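Local coordinates for Low molecular weight heat shock protein (Xanthomonas axonopodis pv. citri, PDB 3GUF) that probably acts as an ATP-independent chaperone that holds unfolding proteins, as small heat shock proteins of the alpha-crystallin family do, at residues K39-I44 with H70-L75; A79-I84 with P98-A103. One frame throughout, in Å; residues are numbered along the deposited sequence.

Contact 1: residues K39-I44 with H70-L75; sequences KGILSI and HRRFAL
I41 lays its two branches over the neighbouring strand: CG1 rests on A74, 4.0 Å from CB, while CG2 drops onto the chain of R72, 3.7 Å from its CB. The first torsion of I41 sets CG2 anti to the backbone N (chi1 -62° for CG1), and this turns the methyl toward R72, whose aliphatic stem crosses it obliquely. Further along the same face, R72 CG and H70 CE1 lie next to each other against CB of S43, each 3.8 Å from it.

The other face carries L42, I44, R71 and F73 and turns toward strands 10-14, 18-24 and 92-98. There, I44 and R71 lie side by side, CG1 to CB 3.8 Å, and CG1 of I44 reaches the edge of the F73 ring. R71 bends back so that the F73 ring meets a face of its guanidinium edge-on, CZ 3.6 Å above the guanidinium plane. At the strand end, L75 CD1 meets CB of L42.

Strands 41-44 and 70-74 run antiparallel, and L75 N adds a bond to G40 O at 2.9 Å. Main-chain N-H and C=O groups of L42, F73, I44 and R71 are paired between the strands, leaving the apolar side chains of L42, I44 and F73 for the sandwich interior, while the charge of R71, whose NH1 also bonds P8 O, meets E63 of the second subunit.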
ATOM      1  N   LYS B  39      -7.335  24.022   9.624  1.00 65.67           N
ATOM      2  CA  LYS B  39      -6.300  25.020   9.954  1.00 65.14           C
ATOM      3  C   LYS B  39      -5.005  24.833   9.117  1.00 64.61           C
ATOM      4  O   LYS B  39      -3.890  24.766   9.672  1.00 64.30           O
ATOM      5  CB  LYS B  39      -6.019  25.118  11.483  1.00 65.82           C
ATOM      6  CG  LYS B  39      -7.266  25.202  12.436  1.00 66.44           C
ATOM      7  CD  LYS B  39      -7.962  26.565  12.403  1.00 68.08           C
ATOM      8  CE  LYS B  39      -9.429  26.478  12.854  1.00 68.71           C
ATOM      9  NZ  LYS B  39     -10.295  27.430  12.074  1.00 67.84           N
ATOM     10  N   GLY B  40      -5.166  24.768   7.786  1.00 63.68           N
ATOM     11  CA  GLY B  40      -4.047  24.511   6.849  1.00 62.08           C
ATOM     12  C   GLY B  40      -3.486  23.085   6.830  1.00 60.95           C
ATOM     13  O   GLY B  40      -2.712  22.735   5.930  1.00 61.14           O
ATOM     14  N   ILE B  41      -3.891  22.263   7.802  1.00 59.77           N
ATOM     15  CA  ILE B  41      -3.335  20.915   8.025  1.00 58.62           C
ATOM     16  C   ILE B  41      -4.235  19.774   7.508  1.00 57.39           C
ATOM     17  O   ILE B  41      -5.326  19.538   8.033  1.00 56.90           O
ATOM     18  CB  ILE B  41      -2.979  20.678   9.528  1.00 58.93           C
ATOM     19  CG1 ILE B  41      -1.901  21.656  10.005  1.00 58.67           C
ATOM     20  CG2 ILE B  41      -2.524  19.223   9.766  1.00 59.45           C
ATOM     21  CD1 ILE B  41      -1.708  21.690  11.515  1.00 60.44           C
ATOM     22  N   LEU B  42      -3.756  19.078   6.474  1.00 56.52           N
ATOM     23  CA  LEU B  42      -4.433  17.903   5.918  1.00 54.86           C
ATOM     24  C   LEU B  42      -4.233  16.727   6.855  1.00 54.81           C
ATOM     25  O   LEU B  42      -3.121  16.451   7.316  1.00 54.35           O
ATOM     26  CB  LEU B  42      -3.913  17.549   4.523  1.00 54.52           C
ATOM     27  CG  LEU B  42      -4.798  16.553   3.740  1.00 54.40           C
ATOM     28  CD1 LEU B  42      -6.259  17.020   3.650  1.00 54.17           C
ATOM     29  CD2 LEU B  42      -4.311  16.326   2.361  1.00 52.50           C
ATOM     30  N   SER B  43      -5.321  16.051   7.165  1.00 54.07           N
ATOM     31  CA  SER B  43      -5.203  14.862   7.928  1.00 54.24           C
ATOM     32  C   SER B  43      -5.789  13.716   7.114  1.00 54.37           C
ATOM     33  O   SER B  43      -6.780  13.872   6.413  1.00 53.92           O
ATOM     34  CB  SER B  43      -5.845  15.018   9.290  1.00 54.08           C
ATOM     35  OG  SER B  43      -7.236  14.769   9.223  1.00 57.76           O
ATOM     36  N   ILE B  44      -5.085  12.591   7.129  1.00 54.79           N
ATOM     37  CA  ILE B  44      -5.624  11.338   6.629  1.00 54.92           C
ATOM     38  C   ILE B  44      -5.607  10.383   7.821  1.00 54.62           C
ATOM     39  O   ILE B  44      -4.584  10.239   8.498  1.00 55.09           O
ATOM     40  CB  ILE B  44      -4.861  10.815   5.419  1.00 54.78           C
ATOM     41  CG1 ILE B  44      -3.514  10.284   5.835  1.00 55.93           C
ATOM     42  CG2 ILE B  44      -4.615  11.931   4.426  1.00 53.88           C
ATOM     43  CD1 ILE B  44      -2.807   9.595   4.719  1.00 57.82           C
ATOM     44  N   HIS B  70      -3.001   8.169  11.656  1.00 49.56           N
ATOM     45  CA  HIS B  70      -3.499   9.533  11.718  1.00 50.54           C
ATOM     46  C   HIS B  70      -2.357  10.386  11.273  1.00 49.71           C
ATOM     47  O   HIS B  70      -1.477  10.698  12.047  1.00 49.29           O
ATOM     48  CB  HIS B  70      -3.909   9.940  13.135  1.00 51.71           C
ATOM     49  CG  HIS B  70      -4.620  11.266  13.205  1.00 56.30           C
ATOM     50  ND1 HIS B  70      -4.403  12.290  12.291  1.00 58.16           N
ATOM     51  CD2 HIS B  70      -5.544  11.732  14.081  1.00 58.64           C
ATOM     52  CE1 HIS B  70      -5.166  13.322  12.602  1.00 59.35           C
ATOM     53  NE2 HIS B  70      -5.862  13.015  13.688  1.00 61.87           N
ATOM     54  N   ARG B  71      -2.356  10.745  10.007  1.00 49.58           N
ATOM     55  CA  ARG B  71      -1.269  11.542   9.497  1.00 50.29           C
ATOM     56  C   ARG B  71      -1.696  12.988   9.207  1.00 51.22           C
ATOM     57  O   ARG B  71      -2.787  13.240   8.719  1.00 49.98           O
ATOM     58  CB  ARG B  71      -0.675  10.848   8.288  1.00 50.23           C
ATOM     59  CG  ARG B  71      -0.110   9.458   8.674  1.00 50.22           C
ATOM     60  CD  ARG B  71       1.050   9.146   7.872  1.00 49.80           C
ATOM     61  NE  ARG B  71       2.169  10.002   8.233  1.00 49.25           N
ATOM     62  CZ  ARG B  71       3.215  10.192   7.447  1.00 48.61           C
ATOM     63  NH1 ARG B  71       3.269   9.574   6.254  1.00 46.23           N
ATOM     64  NH2 ARG B  71       4.189  10.997   7.854  1.00 46.01           N
ATOM     65  N   ARG B  72      -0.810  13.921   9.524  1.00 52.70           N
ATOM     66  CA  ARG B  72      -1.138  15.337   9.500  1.00 54.02           C
ATOM     67  C   ARG B  72      -0.069  16.093   8.759  1.00 54.47           C
ATOM     68  O   ARG B  72       1.116  16.049   9.101  1.00 54.49           O
ATOM     69  CB  ARG B  72      -1.338  15.868  10.914  1.00 54.32           C
ATOM     70  CG  ARG B  72      -2.729  15.555  11.429  1.00 56.28           C
ATOM     71  CD  ARG B  72      -3.115  16.444  12.572  1.00 60.92           C
ATOM     72  NE  ARG B  72      -2.712  15.909  13.869  1.00 66.12           N
ATOM     73  CZ  ARG B  72      -2.738  16.627  14.998  1.00 69.59           C
ATOM     74  NH1 ARG B  72      -3.126  17.905  14.955  1.00 70.65           N
ATOM     75  NH2 ARG B  72      -2.368  16.092  16.165  1.00 68.28           N
ATOM     76  N   PHE B  73      -0.485  16.753   7.698  1.00 55.60           N
ATOM     77  CA  PHE B  73       0.464  17.490   6.886  1.00 56.98           C
ATOM     78  C   PHE B  73       0.031  18.934   6.799  1.00 57.89           C
ATOM     79  O   PHE B  73      -0.966  19.245   6.136  1.00 57.97           O
ATOM     80  CB  PHE B  73       0.572  16.872   5.494  1.00 56.99           C
ATOM     81  CG  PHE B  73       0.783  15.366   5.513  1.00 56.36           C
ATOM     82  CD1 PHE B  73      -0.287  14.493   5.294  1.00 55.55           C
ATOM     83  CD2 PHE B  73       2.047  14.832   5.757  1.00 54.58           C
ATOM     84  CE1 PHE B  73      -0.099  13.113   5.310  1.00 55.61           C
ATOM     85  CE2 PHE B  73       2.238  13.476   5.773  1.00 54.63           C
ATOM     86  CZ  PHE B  73       1.164  12.610   5.548  1.00 54.51           C
ATOM     87  N   ALA B  74       0.760  19.803   7.505  1.00 58.97           N
ATOM     88  CA  ALA B  74       0.617  21.263   7.323  1.00 59.50           C
ATOM     89  C   ALA B  74       0.901  21.509   5.872  1.00 59.57           C
ATOM     90  O   ALA B  74       1.952  21.146   5.402  1.00 59.67           O
ATOM     91  CB  ALA B  74       1.623  22.040   8.211  1.00 59.26           C
ATOM     92  N   LEU B  75      -0.055  22.061   5.139  1.00 60.60           N
ATOM     93  CA  LEU B  75       0.212  22.486   3.757  1.00 60.91           C
ATOM     94  C   LEU B  75       0.356  24.026   3.698  1.00 61.39           C
ATOM     95  O   LEU B  75      -0.184  24.738   4.569  1.00 61.16           O
ATOM     96  CB  LEU B  75      -0.897  22.023   2.808  1.00 60.74           C
ATOM     97  CG  LEU B  75      -1.466  20.595   2.895  1.00 61.61           C
ATOM     98  CD1 LEU B  75      -2.560  20.415   1.836  1.00 60.80           C
ATOM     99  CD2 LEU B  75      -0.397  19.521   2.717  1.00 60.98           C
TER

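Contact 2: residues A79-I84 with P98-A103; sequences ADADGI and PKRPAA
Two donors that do not bond come unusually close where R100 lies over the backbone of the 79-84 loop: A81 N is 2.9 Å from R100 NH1. The guanidinium lies flat there, with CA of D80 3.5 Å above its plane, over the centre, and A81 N over the same face. The aliphatic part of R100, extended from CG to NE, carries the group there, its CG passing 3.6 Å from CB of D80.

The charge is answered by D80. With CG anti to the backbone N (chi1 175°), the D80 side chain crosses that of R100 at about a right angle, with the carboxylate and guanidinium planes 56° apart, and D80 OD2 forms a salt bridge to R100 NH2 at 2.9 Å. The same oxygen accepts from D82 N, which comes from above the carboxylate plane and closes an Asx turn. D82 OD2 lies farther off, 4.4 Å from R100 NH2, beyond a salt bridge, and may add to the negative field around the arginine.

Behind the ion pair the two loops are joined by a single backbone bridge, A79 with K99, in which D80 N donates to P98 O at 2.7 Å, nearly straight at 166°. The ring of P98 covers G83, with P98 CD 3.5 Å from G83 C; G83 brings no side chain to hold the ring away. The CB of A79 points away from the partner loop, and A79 packs on M37, I97 and F19. K99 sends its amine to the carbonyls of E15 and V16.

D80 OD2 thus serves two donors at once, one in its own turn and one on the C-terminal segment. Such sharing probably stabilises the ionised carboxylate and couples the shape of the turn to the position of R100.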
ATOM      1  N   ALA B  79      -3.439  26.146  -0.005  1.00 52.93           N
ATOM      2  CA  ALA B  79      -4.293  24.951  -0.170  1.00 51.02           C
ATOM      3  C   ALA B  79      -5.723  25.265   0.259  1.00 49.34           C
ATOM      4  O   ALA B  79      -5.915  25.764   1.386  1.00 50.18           O
ATOM      5  CB  ALA B  79      -3.748  23.816   0.673  1.00 50.82           C
ATOM      6  N   ASP B  80      -6.702  24.943  -0.608  1.00 46.91           N
ATOM      7  CA  ASP B  80      -8.140  25.198  -0.382  1.00 44.70           C
ATOM      8  C   ASP B  80      -8.945  24.041   0.292  1.00 44.97           C
ATOM      9  O   ASP B  80      -9.261  23.025  -0.336  1.00 44.42           O
ATOM     10  CB  ASP B  80      -8.837  25.624  -1.689  1.00 43.06           C
ATOM     11  CG  ASP B  80     -10.350  25.775  -1.525  1.00 39.82           C
ATOM     12  OD1 ASP B  80     -11.126  25.657  -2.514  1.00 38.18           O
ATOM     13  OD2 ASP B  80     -10.788  25.945  -0.373  1.00 38.54           O
ATOM     14  N   ALA B  81      -9.377  24.259   1.532  1.00 45.08           N
ATOM     15  CA  ALA B  81      -9.977  23.190   2.325  1.00 44.75           C
ATOM     16  C   ALA B  81     -11.297  22.733   1.816  1.00 45.27           C
ATOM     17  O   ALA B  81     -11.640  21.571   1.967  1.00 45.37           O
ATOM     18  CB  ALA B  81     -10.092  23.593   3.750  1.00 45.13           C
ATOM     19  N   ASP B  82     -12.059  23.639   1.193  1.00 46.17           N
ATOM     20  CA  ASP B  82     -13.409  23.282   0.721  1.00 44.76           C
ATOM     21  C   ASP B  82     -13.445  22.316  -0.418  1.00 44.32           C
ATOM     22  O   ASP B  82     -14.519  21.832  -0.758  1.00 43.74           O
ATOM     23  CB  ASP B  82     -14.185  24.501   0.296  1.00 45.22           C
ATOM     24  CG  ASP B  82     -14.502  25.411   1.440  1.00 45.86           C
ATOM     25  OD1 ASP B  82     -15.632  25.962   1.397  1.00 47.27           O
ATOM     26  OD2 ASP B  82     -13.637  25.581   2.345  1.00 40.98           O
ATOM     27  N   GLY B  83     -12.302  22.029  -1.023  1.00 45.17           N
ATOM     28  CA  GLY B  83     -12.312  21.329  -2.324  1.00 46.86           C
ATOM     29  C   GLY B  83     -11.610  19.972  -2.443  1.00 47.26           C
ATOM     30  O   GLY B  83     -11.655  19.313  -3.477  1.00 46.84           O
ATOM     31  N   ILE B  84     -10.970  19.558  -1.374  1.00 49.39           N
ATOM     32  CA  ILE B  84     -10.326  18.248  -1.314  1.00 51.34           C
ATOM     33  C   ILE B  84     -11.217  17.176  -1.911  1.00 52.36           C
ATOM     34  O   ILE B  84     -12.257  16.875  -1.346  1.00 52.32           O
ATOM     35  CB  ILE B  84     -10.057  17.874   0.137  1.00 51.30           C
ATOM     36  CG1 ILE B  84      -9.356  19.030   0.876  1.00 51.18           C
ATOM     37  CG2 ILE B  84      -9.262  16.538   0.210  1.00 54.21           C
ATOM     38  CD1 ILE B  84      -9.741  19.138   2.357  1.00 51.68           C
ATOM     39  N   PRO B  98      -7.416  21.570  -4.237  1.00 51.77           N
ATOM     40  CA  PRO B  98      -7.146  22.739  -5.104  1.00 53.00           C
ATOM     41  C   PRO B  98      -6.427  23.877  -4.360  1.00 53.78           C
ATOM     42  O   PRO B  98      -6.346  23.883  -3.117  1.00 54.09           O
ATOM     43  CB  PRO B  98      -8.539  23.167  -5.592  1.00 52.56           C
ATOM     44  CG  PRO B  98      -9.524  22.190  -5.014  1.00 52.53           C
ATOM     45  CD  PRO B  98      -8.829  21.552  -3.836  1.00 52.05           C
ATOM     46  N   LYS B  99      -5.836  24.791  -5.106  1.00 54.95           N
ATOM     47  CA  LYS B  99      -5.324  26.005  -4.478  1.00 56.42           C
ATOM     48  C   LYS B  99      -6.431  27.077  -4.448  1.00 57.75           C
ATOM     49  O   LYS B  99      -7.315  27.095  -5.332  1.00 56.83           O
ATOM     50  CB  LYS B  99      -4.115  26.502  -5.240  1.00 56.36           C
ATOM     51  CG  LYS B  99      -2.998  25.515  -5.279  1.00 55.52           C
ATOM     52  CD  LYS B  99      -2.095  25.786  -6.431  1.00 53.24           C
ATOM     53  CE  LYS B  99      -0.668  25.777  -5.970  1.00 50.88           C
ATOM     54  NZ  LYS B  99       0.097  25.441  -7.171  1.00 52.23           N
ATOM     55  N   ARG B 100      -6.410  27.941  -3.430  1.00 59.90           N
ATOM     56  CA  ARG B 100      -7.399  29.067  -3.358  1.00 62.28           C
ATOM     57  C   ARG B 100      -7.083  30.137  -4.453  1.00 62.94           C
ATOM     58  O   ARG B 100      -6.709  31.256  -4.108  1.00 64.00           O
ATOM     59  CB  ARG B 100      -7.465  29.694  -1.937  1.00 62.18           C
ATOM     60  CG  ARG B 100      -7.194  28.720  -0.751  1.00 63.90           C
ATOM     61  CD  ARG B 100      -7.604  29.250   0.649  1.00 69.93           C
ATOM     62  NE  ARG B 100      -7.546  28.200   1.684  1.00 73.37           N
ATOM     63  CZ  ARG B 100      -8.593  27.497   2.153  1.00 73.84           C
ATOM     64  NH1 ARG B 100      -8.394  26.554   3.075  1.00 72.57           N
ATOM     65  NH2 ARG B 100      -9.834  27.718   1.713  1.00 72.21           N
ATOM     66  N   PRO B 101      -7.317  29.819  -5.766  1.00 63.64           N
ATOM     67  CA  PRO B 101      -6.480  30.222  -6.929  1.00 63.85           C
ATOM     68  C   PRO B 101      -5.008  30.646  -6.627  1.00 64.55           C
ATOM     69  O   PRO B 101      -4.032  29.923  -6.962  1.00 63.47           O
ATOM     70  CB  PRO B 101      -7.315  31.340  -7.549  1.00 62.62           C
ATOM     71  CG  PRO B 101      -8.749  30.779  -7.379  1.00 63.18           C
ATOM     72  CD  PRO B 101      -8.729  29.767  -6.212  1.00 63.86           C
ATOM     73  N   ALA B 102      -4.901  31.820  -6.011  1.00 65.07           N
ATOM     74  CA  ALA B 102      -3.749  32.228  -5.258  1.00 66.13           C
ATOM     75  C   ALA B 102      -4.241  33.115  -4.071  1.00 66.74           C
ATOM     76  O   ALA B 102      -4.386  34.352  -4.194  1.00 66.11           O
ATOM     77  CB  ALA B 102      -2.827  32.957  -6.155  1.00 66.22           C
ATOM     78  N   ALA B 103      -4.519  32.448  -2.942  1.00 67.49           N
ATOM     79  CA  ALA B 103      -5.016  33.084  -1.705  1.00 68.17           C
ATOM     80  C   ALA B 103      -4.385  32.456  -0.448  1.00 68.44           C
ATOM     81  O   ALA B 103      -4.807  32.721   0.692  1.00 68.57           O
ATOM     82  CB  ALA B 103      -6.560  33.030  -1.635  1.00 67.76           C
TER

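Contact 1 closes before contact 2 opens, so the two follow in series along the chain, their centres about 14 Å apart and on the same side of the chain's centre. Contact 1 pairs strands 41-48 and 67-74 of the three-stranded sheet. Contact 2 lies at the surface, where it ties loop 79-84, on the way from strand 67-74 to strand 85-89, to the end of strand 92-98 of the other sheet. The two are linked where L42 CD1 packs on I84 CD1, 4.3 Å apart. Within the immunoglobulin-like alpha-crystallin sandwich, contact 1 thus holds one sheet together and reaches the second subunit, while contact 2 anchors the start of the C-terminal segment.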